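Long-range contacts in cytochrome C549 (Arthrospira maxima, PDB 1F1C), which serves as an extrinsic, lumenal heme c subunit of photosystem II, probably helping to stabilise the oxygen-evolving complex and its ion environment: residues 71-75 with 107-111; 26-31 with 112-117; 1-6 with 18-24; 8-12 with 65-69. All coordinates share one frame. Residue numbers count along the deposited sequence, not the author numbering.

Interaction 1. Residues 71-75 with 107-111; sequences VDYIK and EDDLY. With HEC (heme c), chain C.
Both segments are regular alpha-helix: 71-75 is the last part of helix 67-75, and 107-111 opens the C-terminal helix 107-124. Their axes approach to 9.7 Å, with 126° between their N-to-C directions, nearer perpendicular than antiparallel, and Val71 CA lies 5.4 Å from Leu110 CA.

The apolar part centres on Leu110, whose side chain points at the other helix with both chi angles off the usual wells (-102°, 31°). Val71, chi1 t, sets CG1 3.8 Å from Leu110 CB and CG2 3.6 Å from Leu110 O. Ile74 (m, t) brings CG2 to 3.7 Å from Leu110 CD1, and Lys75 lays its CG 3.6 Å from Leu110 CD2.

The polar part is one salt bridge at the solvent side. Lys75 (m, t, p, p) curls back so that NZ donates to Glu107 OE1 at 2.8 Å; Glu107 reaches it through m, m.

Toward the cofactor, Ile74 CD1 lies 3.8 Å from heme CMB and Tyr73 OH 3.2 Å from heme CHA, and the Tyr73 ring meets that of the axial ligand His90 edge-to-face. Helix 67-75 thus walls the heme pocket with Ile74 and the Tyr73 hydroxyl, while apolar Val71 and Ile74 pack on Leu110 and the Lys75-Glu107 charge pair borders that patch.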
loop_
_atom_site.group_PDB
_atom_site.type_symbol
_atom_site.label_atom_id
_atom_site.label_comp_id
_atom_site.label_asym_id
_atom_site.label_seq_id
_atom_site.Cartn_x
_atom_site.Cartn_y
_atom_site.Cartn_z
ATOM N N VAL A 71 7.256 11.181 -13.070
ATOM C CA VAL A 71 7.038 10.034 -13.935
ATOM C C VAL A 71 7.738 8.805 -13.358
ATOM O O VAL A 71 7.160 7.715 -13.330
ATOM C CB VAL A 71 7.549 10.314 -15.356
ATOM C CG1 VAL A 71 7.467 9.047 -16.203
ATOM C CG2 VAL A 71 6.718 11.416 -15.982
ATOM N N ASP A 72 8.969 8.992 -12.877
ATOM C CA ASP A 72 9.752 7.908 -12.281
ATOM C C ASP A 72 9.013 7.339 -11.091
ATOM O O ASP A 72 8.931 6.118 -10.906
ATOM C CB ASP A 72 11.112 8.426 -11.799
ATOM C CG ASP A 72 11.923 7.362 -11.060
ATOM O OD1 ASP A 72 12.429 7.658 -9.956
ATOM O OD2 ASP A 72 12.067 6.232 -11.580
ATOM N N TYR A 73 8.487 8.242 -10.271
ATOM C CA TYR A 73 7.762 7.855 -9.076
ATOM C C TYR A 73 6.628 6.879 -9.364
ATOM O O TYR A 73 6.479 5.877 -8.665
ATOM C CB TYR A 73 7.190 9.083 -8.366
ATOM C CG TYR A 73 6.630 8.717 -7.022
ATOM C CD1 TYR A 73 7.452 8.670 -5.890
ATOM C CD2 TYR A 73 5.304 8.307 -6.895
ATOM C CE1 TYR A 73 6.961 8.217 -4.663
ATOM C CE2 TYR A 73 4.810 7.843 -5.683
ATOM C CZ TYR A 73 5.639 7.803 -4.570
ATOM O OH TYR A 73 5.137 7.359 -3.369
ATOM N N ILE A 74 5.821 7.172 -10.382
ATOM C CA ILE A 74 4.705 6.299 -10.720
ATOM C C ILE A 74 5.209 4.977 -11.268
ATOM O O ILE A 74 4.618 3.927 -11.017
ATOM C CB ILE A 74 3.770 6.948 -11.744
ATOM C CG1 ILE A 74 3.246 8.264 -11.177
ATOM C CG2 ILE A 74 2.620 5.998 -12.067
ATOM C CD1 ILE A 74 2.589 9.171 -12.212
ATOM N N LYS A 75 6.303 5.031 -12.014
ATOM C CA LYS A 75 6.891 3.819 -12.565
ATOM C C LYS A 75 7.562 3.008 -11.450
ATOM O O LYS A 75 7.568 1.774 -11.482
ATOM C CB LYS A 75 7.937 4.174 -13.625
ATOM C CG LYS A 75 7.358 4.784 -14.892
ATOM C CD LYS A 75 8.426 5.447 -15.752
ATOM C CE LYS A 75 9.489 4.471 -16.219
ATOM N NZ LYS A 75 8.920 3.415 -17.098
ATOM N N GLU A 107 3.425 5.922 -20.887
ATOM C CA GLU A 107 4.370 6.978 -20.547
ATOM C C GLU A 107 3.744 8.341 -20.801
ATOM O O GLU A 107 3.920 9.269 -20.011
ATOM C CB GLU A 107 5.634 6.845 -21.394
ATOM C CG GLU A 107 6.520 5.691 -20.984
ATOM C CD GLU A 107 7.213 5.959 -19.673
ATOM O OE1 GLU A 107 7.858 5.034 -19.141
ATOM O OE2 GLU A 107 7.113 7.104 -19.179
ATOM N N ASP A 108 3.020 8.459 -21.909
ATOM C CA ASP A 108 2.363 9.710 -22.254
ATOM C C ASP A 108 1.460 10.165 -21.116
ATOM O O ASP A 108 1.442 11.349 -20.761
ATOM C CB ASP A 108 1.543 9.534 -23.530
ATOM C CG ASP A 108 2.412 9.425 -24.767
ATOM O OD1 ASP A 108 2.983 10.453 -25.188
ATOM O OD2 ASP A 108 2.533 8.307 -25.316
ATOM N N ASP A 109 0.718 9.215 -20.542
ATOM C CA ASP A 109 -0.184 9.522 -19.440
ATOM C C ASP A 109 0.608 9.941 -18.216
ATOM O O ASP A 109 0.231 10.879 -17.518
ATOM C CB ASP A 109 -1.048 8.315 -19.076
ATOM C CG ASP A 109 -1.879 7.826 -20.233
ATOM O OD1 ASP A 109 -2.628 8.631 -20.831
ATOM O OD2 ASP A 109 -1.783 6.625 -20.541
ATOM N N LEU A 110 1.706 9.242 -17.958
ATOM C CA LEU A 110 2.541 9.548 -16.812
ATOM C C LEU A 110 3.060 10.963 -16.914
ATOM O O LEU A 110 3.136 11.692 -15.922
ATOM C CB LEU A 110 3.703 8.556 -16.727
ATOM C CG LEU A 110 3.521 7.451 -15.682
ATOM C CD1 LEU A 110 2.048 7.110 -15.508
ATOM C CD2 LEU A 110 4.322 6.226 -16.099
ATOM N N TYR A 111 3.403 11.338 -18.134
ATOM C CA TYR A 111 3.910 12.667 -18.445
ATOM C C TYR A 111 2.817 13.719 -18.185
ATOM O O TYR A 111 3.088 14.795 -17.638
ATOM C CB TYR A 111 4.337 12.682 -19.916
ATOM C CG TYR A 111 4.713 14.037 -20.481
ATOM C CD1 TYR A 111 6.015 14.526 -20.367
ATOM C CD2 TYR A 111 3.778 14.800 -21.195
ATOM C CE1 TYR A 111 6.383 15.744 -20.969
ATOM C CE2 TYR A 111 4.131 16.011 -21.791
ATOM C CZ TYR A 111 5.434 16.472 -21.679
ATOM O OH TYR A 111 5.791 17.637 -22.317
HETATM FE FE HEC C . 0.262 8.151 -4.150
HETATM C CHA HEC C . 2.830 9.207 -2.192
HETATM C CHB HEC C . 1.461 10.172 -6.748
HETATM C CHC HEC C . -2.136 7.006 -6.279
HETATM C CHD HEC C . -1.173 6.587 -1.518
HETATM N NA HEC C . 1.832 9.346 -4.428
HETATM C C1A HEC C . 2.802 9.656 -3.514
HETATM C C2A HEC C . 3.706 10.622 -4.077
HETATM C C3A HEC C . 3.333 10.888 -5.329
HETATM C C4A HEC C . 2.147 10.135 -5.535
HETATM C CMA HEC C . 4.096 11.641 -6.407
HETATM C CAA HEC C . 4.900 11.214 -3.407
HETATM C CBA HEC C . 4.405 12.400 -2.621
HETATM C CGA HEC C . 5.539 13.209 -2.062
HETATM O O1A HEC C . 6.700 12.792 -2.234
HETATM O O2A HEC C . 5.273 14.259 -1.451
HETATM N NB HEC C . -0.214 8.481 -6.070
HETATM C C1B HEC C . 0.370 9.377 -6.997
HETATM C C2B HEC C . -0.215 9.257 -8.291
HETATM C C3B HEC C . -1.132 8.274 -8.197
HETATM C C4B HEC C . -1.181 7.844 -6.817
HETATM C CMB HEC C . 0.094 10.073 -9.535
HETATM C CAB HEC C . -1.865 7.753 -9.264
HETATM C CBB HEC C . -1.241 7.092 -10.338
HETATM N NC HEC C . -1.320 7.074 -3.931
HETATM C C1C HEC C . -2.226 6.704 -4.911
HETATM C C2C HEC C . -3.279 5.913 -4.372
HETATM C C3C HEC C . -3.002 5.725 -3.049
HETATM C C4C HEC C . -1.791 6.503 -2.772
HETATM C CMC HEC C . -4.524 5.428 -5.111
HETATM C CAC HEC C . -3.838 5.041 -2.129
HETATM C CBC HEC C . -4.175 3.664 -2.304
HETATM N ND HEC C . 0.759 7.889 -2.271
HETATM C C1D HEC C . 0.076 7.171 -1.315
HETATM C C2D HEC C . 0.761 7.182 -0.068
HETATM C C3D HEC C . 1.878 7.913 -0.260
HETATM C C4D HEC C . 1.866 8.380 -1.620
HETATM C CMD HEC C . 0.216 6.667 1.283
HETATM C CAD HEC C . 3.011 8.139 0.746
HETATM C CBD HEC C . 4.065 7.034 0.693
HETATM C CGD HEC C . 5.240 7.288 1.633
HETATM O O1D HEC C . 6.013 8.236 1.404
HETATM O O2D HEC C . 5.390 6.536 2.616
#

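Interaction 2. Residues 26-31 with 112-117; sequences KGQQVF and NVAGYI
Two helices, 21-34 and 107-124, cross almost perpendicularly here: the axes of 26-31 and 112-117 come within 7.3 Å at a crossing angle of -95°. Gly27 sits at the crossing point, its CA 3.7 Å from Val113 CA and in CA-H...O contact with Asn112 O at 3.5 Å; a beta carbon there would clash with Asn112 O and Val113 N.

Around this point t rotamers dominate. Tyr116 (chi1 172°, chi2 68°) offers a ring face to Gln28, whose CA stands 3.7 Å from the ring centroid, a CH-pi contact. Phe31 (chi1 -174°, chi2 -85°) meets the Tyr116 ring obliquely, centroids 5.2 Å apart and planes at 54°, with Phe31 CG 3.6 Å from Tyr116 CE2. Val113 puts CG2 3.4 Å from Val30 CG1 and CG1 3.9 Å from Phe31 CD2. Ile117 (m, t) brings CG1 to 3.9 Å from Phe31 CE2.

This is the N- and C-terminal helix crossing of cytochromes c, glycine and aromatics included. Val113 and Ile117 add apolar side chains to the heme-pocket wall.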
loop_
_atom_site.group_PDB
_atom_site.type_symbol
_atom_site.label_atom_id
_atom_site.label_comp_id
_atom_site.label_asym_id
_atom_site.label_seq_id
_atom_site.Cartn_x
_atom_site.Cartn_y
_atom_site.Cartn_z
ATOM N N LYS A 26 -5.855 15.596 -19.983
ATOM C CA LYS A 26 -5.710 14.143 -19.937
ATOM C C LYS A 26 -5.033 13.694 -18.650
ATOM O O LYS A 26 -5.352 12.636 -18.115
ATOM C CB LYS A 26 -4.898 13.644 -21.130
ATOM C CG LYS A 26 -5.614 13.744 -22.467
ATOM C CD LYS A 26 -4.749 13.163 -23.577
ATOM C CE LYS A 26 -5.451 13.229 -24.918
ATOM N NZ LYS A 26 -4.623 12.660 -26.024
ATOM N N GLY A 27 -4.097 14.499 -18.157
ATOM C CA GLY A 27 -3.415 14.148 -16.924
ATOM C C GLY A 27 -4.421 14.126 -15.787
ATOM O O GLY A 27 -4.402 13.239 -14.932
ATOM N N GLN A 28 -5.309 15.114 -15.783
ATOM C CA GLN A 28 -6.344 15.220 -14.765
ATOM C C GLN A 28 -7.175 13.945 -14.744
ATOM O O GLN A 28 -7.403 13.362 -13.687
ATOM C CB GLN A 28 -7.247 16.426 -15.056
ATOM C CG GLN A 28 -8.285 16.696 -13.975
ATOM C CD GLN A 28 -9.166 17.888 -14.294
ATOM O OE1 GLN A 28 -9.734 17.973 -15.380
ATOM N NE2 GLN A 28 -9.286 18.812 -13.349
ATOM N N GLN A 29 -7.624 13.518 -15.920
ATOM C CA GLN A 29 -8.424 12.306 -16.043
ATOM C C GLN A 29 -7.715 11.132 -15.412
ATOM O O GLN A 29 -8.263 10.465 -14.537
ATOM C CB GLN A 29 -8.692 11.982 -17.512
ATOM C CG GLN A 29 -9.745 12.851 -18.155
ATOM C CD GLN A 29 -9.678 12.800 -19.664
ATOM O OE1 GLN A 29 -9.573 11.721 -20.260
ATOM N NE2 GLN A 29 -9.738 13.972 -20.299
ATOM N N VAL A 30 -6.493 10.864 -15.864
ATOM C CA VAL A 30 -5.757 9.743 -15.308
ATOM C C VAL A 30 -5.671 9.927 -13.805
ATOM O O VAL A 30 -5.884 8.986 -13.032
ATOM C CB VAL A 30 -4.329 9.637 -15.898
ATOM C CG1 VAL A 30 -3.565 8.519 -15.214
ATOM C CG2 VAL A 30 -4.406 9.351 -17.386
ATOM N N PHE A 31 -5.386 11.152 -13.384
ATOM C CA PHE A 31 -5.270 11.418 -11.965
ATOM C C PHE A 31 -6.572 11.125 -11.233
ATOM O O PHE A 31 -6.583 10.377 -10.258
ATOM C CB PHE A 31 -4.842 12.867 -11.726
ATOM C CG PHE A 31 -4.569 13.185 -10.279
ATOM C CD1 PHE A 31 -5.609 13.541 -9.422
ATOM C CD2 PHE A 31 -3.274 13.097 -9.767
ATOM C CE1 PHE A 31 -5.366 13.805 -8.067
ATOM C CE2 PHE A 31 -3.019 13.358 -8.420
ATOM C CZ PHE A 31 -4.066 13.712 -7.567
ATOM N N ASN A 112 1.586 13.390 -18.579
ATOM C CA ASN A 112 0.427 14.278 -18.422
ATOM C C ASN A 112 0.022 14.436 -16.945
ATOM O O ASN A 112 -0.241 15.553 -16.465
ATOM C CB ASN A 112 -0.766 13.725 -19.222
ATOM C CG ASN A 112 -0.481 13.609 -20.725
ATOM O OD1 ASN A 112 -1.094 12.801 -21.414
ATOM N ND2 ASN A 112 0.434 14.425 -21.230
ATOM N N VAL A 113 -0.037 13.316 -16.228
ATOM C CA VAL A 113 -0.412 13.364 -14.826
ATOM C C VAL A 113 0.623 14.207 -14.086
ATOM O O VAL A 113 0.273 14.989 -13.197
ATOM C CB VAL A 113 -0.470 11.945 -14.198
ATOM C CG1 VAL A 113 -1.008 12.027 -12.771
ATOM C CG2 VAL A 113 -1.354 11.049 -15.029
ATOM N N ALA A 114 1.890 14.056 -14.468
ATOM C CA ALA A 114 2.977 14.809 -13.848
ATOM C C ALA A 114 2.778 16.311 -14.060
ATOM O O ALA A 114 2.984 17.117 -13.151
ATOM C CB ALA A 114 4.320 14.362 -14.433
ATOM N N GLY A 115 2.380 16.683 -15.275
ATOM C CA GLY A 115 2.148 18.079 -15.566
ATOM C C GLY A 115 0.951 18.573 -14.777
ATOM O O GLY A 115 0.955 19.691 -14.256
ATOM N N TYR A 116 -0.082 17.741 -14.697
ATOM C CA TYR A 116 -1.293 18.096 -13.959
ATOM C C TYR A 116 -0.960 18.370 -12.493
ATOM O O TYR A 116 -1.291 19.431 -11.956
ATOM C CB TYR A 116 -2.326 16.960 -14.037
ATOM C CG TYR A 116 -3.522 17.188 -13.148
ATOM C CD1 TYR A 116 -4.428 18.209 -13.417
ATOM C CD2 TYR A 116 -3.725 16.410 -12.009
ATOM C CE1 TYR A 116 -5.506 18.456 -12.573
ATOM C CE2 TYR A 116 -4.799 16.644 -11.163
ATOM C CZ TYR A 116 -5.684 17.670 -11.451
ATOM O OH TYR A 116 -6.744 17.915 -10.609
ATOM N N ILE A 117 -0.312 17.404 -11.850
ATOM C CA ILE A 117 0.065 17.547 -10.452
ATOM C C ILE A 117 0.819 18.852 -10.213
ATOM O O ILE A 117 0.487 19.593 -9.292
ATOM C CB ILE A 117 0.945 16.355 -9.976
ATOM C CG1 ILE A 117 0.096 15.068 -9.913
ATOM C CG2 ILE A 117 1.583 16.691 -8.617
ATOM C CD1 ILE A 117 0.875 13.774 -9.550
#

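Interaction 3. Residues 1-6 with 18-24; sequences LTEELR and VLSLKEI
The N-terminal segment 1-6 has no regular secondary structure, although residues 3-5 take helical phi/psi values; segment 18-24 leaves a strand at Val18, passes through extended Leu19 and Ser20 (psi near 150°) and enters helix 21-34 at Leu21. Their backbones come nearest at Arg6 and Val18, CA to CA 5.5 Å. Leu19 N donates to Arg6 O at 3.0 Å, and the same oxygen takes a CA-H...O contact from Val18 CA at 3.3 Å. These contacts lie at the end of the small antiparallel pair formed by strands 7-9 and 16-18.

Ser20 is the N-cap of helix 21-34 and builds a capping box with Glu23: Glu23 N donates to Ser20 OG (3.0 Å), and Ser20 N returns a bond to Glu23 OE1 (2.8 Å). The box lies at the strand-to-helix turn, next to Arg6.

Arg6 (m, t, p) points at the helix start, with NH2 3.0 Å and NE 3.1 Å from Leu19 O, and Leu21 N and Ser20 CA at the edge of the guanidinium; its CG packs 3.9 Å from Ile24 CD1. Farther out, Leu1 CD2 touches Leu21 CD1 at 3.4 Å, and Glu3 O rests 3.8 Å from Val18 CG1.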
loop_
_atom_site.group_PDB
_atom_site.type_symbol
_atom_site.label_atom_id
_atom_site.label_comp_id
_atom_site.label_asym_id
_atom_site.label_seq_id
_atom_site.Cartn_x
_atom_site.Cartn_y
_atom_site.Cartn_z
ATOM N N LEU A 1 -5.263 30.132 -19.523
ATOM C CA LEU A 1 -4.047 29.420 -19.034
ATOM C C LEU A 1 -2.867 29.700 -19.969
ATOM O O LEU A 1 -2.617 28.950 -20.913
ATOM C CB LEU A 1 -4.317 27.913 -18.967
ATOM C CG LEU A 1 -3.356 27.073 -18.121
ATOM C CD1 LEU A 1 -3.358 27.565 -16.675
ATOM C CD2 LEU A 1 -3.782 25.616 -18.181
ATOM N N THR A 2 -2.151 30.790 -19.693
ATOM C CA THR A 2 -1.002 31.196 -20.501
ATOM C C THR A 2 0.042 30.091 -20.608
ATOM O O THR A 2 0.051 29.150 -19.813
ATOM C CB THR A 2 -0.299 32.443 -19.911
ATOM O OG1 THR A 2 0.410 32.079 -18.720
ATOM C CG2 THR A 2 -1.316 33.519 -19.571
ATOM N N GLU A 3 0.926 30.221 -21.592
ATOM C CA GLU A 3 1.982 29.242 -21.803
ATOM C C GLU A 3 2.966 29.293 -20.640
ATOM O O GLU A 3 3.770 28.379 -20.449
ATOM C CB GLU A 3 2.714 29.530 -23.113
ATOM C CG GLU A 3 1.832 29.449 -24.344
ATOM C CD GLU A 3 2.630 29.511 -25.631
ATOM O OE1 GLU A 3 3.494 28.633 -25.839
ATOM O OE2 GLU A 3 2.396 30.440 -26.436
ATOM N N GLU A 4 2.891 30.369 -19.863
ATOM C CA GLU A 4 3.767 30.547 -18.714
ATOM C C GLU A 4 3.416 29.569 -17.592
ATOM O O GLU A 4 4.280 28.858 -17.076
ATOM C CB GLU A 4 3.665 31.985 -18.201
ATOM C CG GLU A 4 4.568 32.273 -17.016
ATOM C CD GLU A 4 6.002 31.845 -17.272
ATOM O OE1 GLU A 4 6.601 32.324 -18.262
ATOM O OE2 GLU A 4 6.525 31.025 -16.485
ATOM N N LEU A 5 2.144 29.533 -17.215
ATOM C CA LEU A 5 1.707 28.639 -16.160
ATOM C C LEU A 5 1.950 27.194 -16.562
ATOM O O LEU A 5 2.153 26.328 -15.708
ATOM C CB LEU A 5 0.219 28.843 -15.874
ATOM C CG LEU A 5 -0.189 30.201 -15.297
ATOM C CD1 LEU A 5 -1.700 30.271 -15.234
ATOM C CD2 LEU A 5 0.418 30.401 -13.908
ATOM N N ARG A 6 1.938 26.949 -17.868
ATOM C CA ARG A 6 2.128 25.612 -18.410
ATOM C C ARG A 6 3.589 25.260 -18.675
ATOM O O ARG A 6 3.878 24.323 -19.413
ATOM C CB ARG A 6 1.299 25.459 -19.687
ATOM C CG ARG A 6 -0.208 25.500 -19.426
ATOM C CD ARG A 6 -0.991 26.055 -20.604
ATOM N NE ARG A 6 -0.750 25.310 -21.833
ATOM C CZ ARG A 6 -0.273 25.852 -22.951
ATOM N NH1 ARG A 6 0.016 27.149 -23.001
ATOM N NH2 ARG A 6 -0.083 25.096 -24.024
ATOM N N VAL A 18 7.041 23.072 -22.062
ATOM C CA VAL A 18 5.744 23.705 -22.111
ATOM C C VAL A 18 4.737 22.647 -22.518
ATOM O O VAL A 18 4.769 22.159 -23.641
ATOM C CB VAL A 18 5.729 24.857 -23.125
ATOM C CG1 VAL A 18 4.411 25.618 -23.027
ATOM C CG2 VAL A 18 6.911 25.788 -22.865
ATOM N N LEU A 19 3.862 22.265 -21.599
ATOM C CA LEU A 19 2.860 21.265 -21.925
ATOM C C LEU A 19 1.637 21.921 -22.533
ATOM O O LEU A 19 1.317 23.067 -22.233
ATOM C CB LEU A 19 2.442 20.477 -20.681
ATOM C CG LEU A 19 3.346 19.309 -20.298
ATOM C CD1 LEU A 19 4.730 19.830 -19.927
ATOM C CD2 LEU A 19 2.722 18.546 -19.135
ATOM N N SER A 20 0.958 21.188 -23.403
ATOM C CA SER A 20 -0.244 21.713 -24.023
ATOM C C SER A 20 -1.354 21.563 -22.997
ATOM O O SER A 20 -1.288 20.701 -22.118
ATOM C CB SER A 20 -0.611 20.906 -25.268
ATOM O OG SER A 20 -1.204 19.669 -24.895
ATOM N N LEU A 21 -2.370 22.402 -23.109
ATOM C CA LEU A 21 -3.497 22.340 -22.204
ATOM C C LEU A 21 -4.174 20.987 -22.374
ATOM O O LEU A 21 -4.625 20.388 -21.401
ATOM C CB LEU A 21 -4.482 23.476 -22.507
ATOM C CG LEU A 21 -5.774 23.478 -21.680
ATOM C CD1 LEU A 21 -5.429 23.404 -20.195
ATOM C CD2 LEU A 21 -6.582 24.723 -21.986
ATOM N N LYS A 22 -4.223 20.496 -23.608
ATOM C CA LYS A 22 -4.853 19.208 -23.881
ATOM C C LYS A 22 -4.242 18.089 -23.040
ATOM O O LYS A 22 -4.961 17.270 -22.468
ATOM C CB LYS A 22 -4.729 18.859 -25.368
ATOM C CG LYS A 22 -5.537 17.634 -25.777
ATOM C CD LYS A 22 -5.451 17.361 -27.279
ATOM C CE LYS A 22 -4.122 16.726 -27.677
ATOM N NZ LYS A 22 -3.940 15.362 -27.093
ATOM N N GLU A 23 -2.915 18.060 -22.962
ATOM C CA GLU A 23 -2.216 17.035 -22.197
ATOM C C GLU A 23 -2.589 17.105 -20.725
ATOM O O GLU A 23 -2.762 16.076 -20.065
ATOM C CB GLU A 23 -0.707 17.193 -22.363
ATOM C CG GLU A 23 -0.229 16.988 -23.795
ATOM C CD GLU A 23 1.242 17.310 -23.969
ATOM O OE1 GLU A 23 1.635 18.461 -23.681
ATOM O OE2 GLU A 23 2.001 16.411 -24.391
ATOM N N ILE A 24 -2.713 18.322 -20.211
ATOM C CA ILE A 24 -3.076 18.520 -18.819
ATOM C C ILE A 24 -4.496 18.022 -18.554
ATOM O O ILE A 24 -4.774 17.478 -17.482
ATOM C CB ILE A 24 -2.951 20.005 -18.427
ATOM C CG1 ILE A 24 -1.492 20.448 -18.562
ATOM C CG2 ILE A 24 -3.420 20.214 -17.007
ATOM C CD1 ILE A 24 -1.291 21.932 -18.372
#

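Interaction 4. Residues 8-12 with 65-69; sequences FPINA and DNIAA
Two successive carbonyls of one segment meet two successive amides of the other: Ile67 N donates to Pro9 O at 3.0 Å, and Ala68 N to Ile10 O at 2.7 Å. The donors are first-turn NH groups of helix 67-75, which have no preceding turn of their own helix to bond to, so the end of strand 7-9 (Pro9) and the residue after it (Ile10) supply the acceptors. The two touching parts run 81° apart, in register Pro9 with Asn66 (CA to CA 5.0 Å), Ile10 with Ile67 (4.6 Å) and Asn11 with Ala68 (5.1 Å).

The backbone of 8-12 is extended at Phe8 and Pro9, turns at Ile10 (-80/-30) and stretches again at Asn11 (-140/-177). Asn66, extended at -145/152, holds the N-cap position and points toward the other segment, its CB 3.3 Å from Pro9 O. Asn11, chi1 p, points away; its amide nitrogen bonds to Asp15.

Packing is lighter. Ile67 (m, t) sends CD1 to 4.0 Å from Phe8 CB, Pro9 CB lies 3.9 Å from Asn66 CB, and Ala68 CB stands 4.1 Å from Asn11 CA.

The contact ties the strand pair 7-9 and 16-18 to the start of helix 67-75. Beneath it, Phe8 and Ile67 both pack on Leu19 and on Leu118 of helix 107-124, while Phe8 pairs through its backbone with Ala17.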
loop_
_atom_site.group_PDB
_atom_site.type_symbol
_atom_site.label_atom_id
_atom_site.label_comp_id
_atom_site.label_asym_id
_atom_site.label_seq_id
_atom_site.Cartn_x
_atom_site.Cartn_y
_atom_site.Cartn_z
ATOM N N PHE A 8 6.855 23.851 -16.987
ATOM C CA PHE A 8 7.296 23.140 -15.797
ATOM C C PHE A 8 8.708 22.624 -15.963
ATOM O O PHE A 8 9.220 22.543 -17.077
ATOM C CB PHE A 8 6.394 21.938 -15.509
ATOM C CG PHE A 8 4.944 22.201 -15.730
ATOM C CD1 PHE A 8 4.376 21.989 -16.978
ATOM C CD2 PHE A 8 4.146 22.688 -14.699
ATOM C CE1 PHE A 8 3.031 22.260 -17.202
ATOM C CE2 PHE A 8 2.795 22.964 -14.910
ATOM C CZ PHE A 8 2.236 22.751 -16.164
ATOM N N PRO A 9 9.362 22.274 -14.850
ATOM C CA PRO A 9 10.724 21.754 -14.936
ATOM C C PRO A 9 10.530 20.317 -15.411
ATOM O O PRO A 9 9.808 19.552 -14.768
ATOM C CB PRO A 9 11.214 21.795 -13.488
ATOM C CG PRO A 9 10.245 22.697 -12.781
ATOM C CD PRO A 9 8.944 22.417 -13.448
ATOM N N ILE A 10 11.145 19.945 -16.528
ATOM C CA ILE A 10 10.981 18.588 -17.033
ATOM C C ILE A 10 11.880 17.610 -16.286
ATOM O O ILE A 10 11.545 16.436 -16.138
ATOM C CB ILE A 10 11.294 18.495 -18.539
ATOM C CG1 ILE A 10 11.146 17.040 -18.990
ATOM C CG2 ILE A 10 12.696 19.010 -18.815
ATOM C CD1 ILE A 10 11.704 16.754 -20.354
ATOM N N ASN A 11 13.022 18.098 -15.817
ATOM C CA ASN A 11 13.962 17.263 -15.083
ATOM C C ASN A 11 14.549 18.056 -13.933
ATOM O O ASN A 11 14.185 19.213 -13.720
ATOM C CB ASN A 11 15.097 16.789 -15.993
ATOM C CG ASN A 11 15.777 17.938 -16.709
ATOM O OD1 ASN A 11 15.799 19.073 -16.215
ATOM N ND2 ASN A 11 16.343 17.653 -17.875
ATOM N N ALA A 12 15.473 17.432 -13.208
ATOM C CA ALA A 12 16.112 18.066 -12.061
ATOM C C ALA A 12 17.254 18.990 -12.460
ATOM O O ALA A 12 17.817 19.684 -11.612
ATOM C CB ALA A 12 16.622 17.004 -11.105
ATOM N N ASP A 65 9.713 17.186 -7.680
ATOM C CA ASP A 65 9.204 18.461 -8.175
ATOM C C ASP A 65 9.454 18.781 -9.649
ATOM O O ASP A 65 9.476 19.947 -10.033
ATOM C CB ASP A 65 9.731 19.615 -7.307
ATOM C CG ASP A 65 11.251 19.644 -7.225
ATOM O OD1 ASP A 65 11.917 18.920 -8.001
ATOM O OD2 ASP A 65 11.783 20.405 -6.382
ATOM N N ASN A 66 9.645 17.752 -10.465
ATOM C CA ASN A 66 9.830 17.928 -11.907
ATOM C C ASN A 66 9.182 16.739 -12.612
ATOM O O ASN A 66 9.072 15.653 -12.045
ATOM C CB ASN A 66 11.315 18.032 -12.297
ATOM C CG ASN A 66 12.128 16.833 -11.861
ATOM O OD1 ASN A 66 12.608 16.774 -10.735
ATOM N ND2 ASN A 66 12.279 15.868 -12.748
ATOM N N ILE A 67 8.739 16.953 -13.843
ATOM C CA ILE A 67 8.071 15.911 -14.616
ATOM C C ILE A 67 8.764 14.549 -14.623
ATOM O O ILE A 67 8.118 13.518 -14.419
ATOM C CB ILE A 67 7.866 16.394 -16.064
ATOM C CG1 ILE A 67 6.926 17.609 -16.053
ATOM C CG2 ILE A 67 7.330 15.252 -16.931
ATOM C CD1 ILE A 67 6.906 18.399 -17.356
ATOM N N ALA A 68 10.075 14.537 -14.854
ATOM C CA ALA A 68 10.813 13.273 -14.886
ATOM C C ALA A 68 10.733 12.540 -13.556
ATOM O O ALA A 68 10.522 11.322 -13.516
ATOM C CB ALA A 68 12.288 13.516 -15.254
ATOM N N ALA A 69 10.908 13.287 -12.471
ATOM C CA ALA A 69 10.878 12.705 -11.140
ATOM C C ALA A 69 9.506 12.147 -10.832
ATOM O O ALA A 69 9.391 11.069 -10.248
ATOM C CB ALA A 69 11.265 13.744 -10.113
#

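Overall arrangement
Helix 107-124 links interactions 1 and 2, packing against helix 67-75 and helix 21-34; Val71 CG2 touches Ala114 CB at 4.1 Å between them. Interaction 2, the most buried, is mainly apolar and aromatic, with Gln28 carbons on the Tyr116 ring, and borders the heme. Interaction 1 also reaches the heme but ends outside in a salt bridge. Interaction 3 lies near the surface and interaction 4 is partly buried, with Phe8 and Ile67 inside; both, away from the heme site, use backbone hydrogen bonds where the N-terminal region meets the starts of helices 21-34 and 67-75. Leu19 CD1 joins these two, 3.7 Å from both Ile67 CD1 and Phe8 CD1, and meets Tyr111 OH of interaction 1 at 3.4 Å.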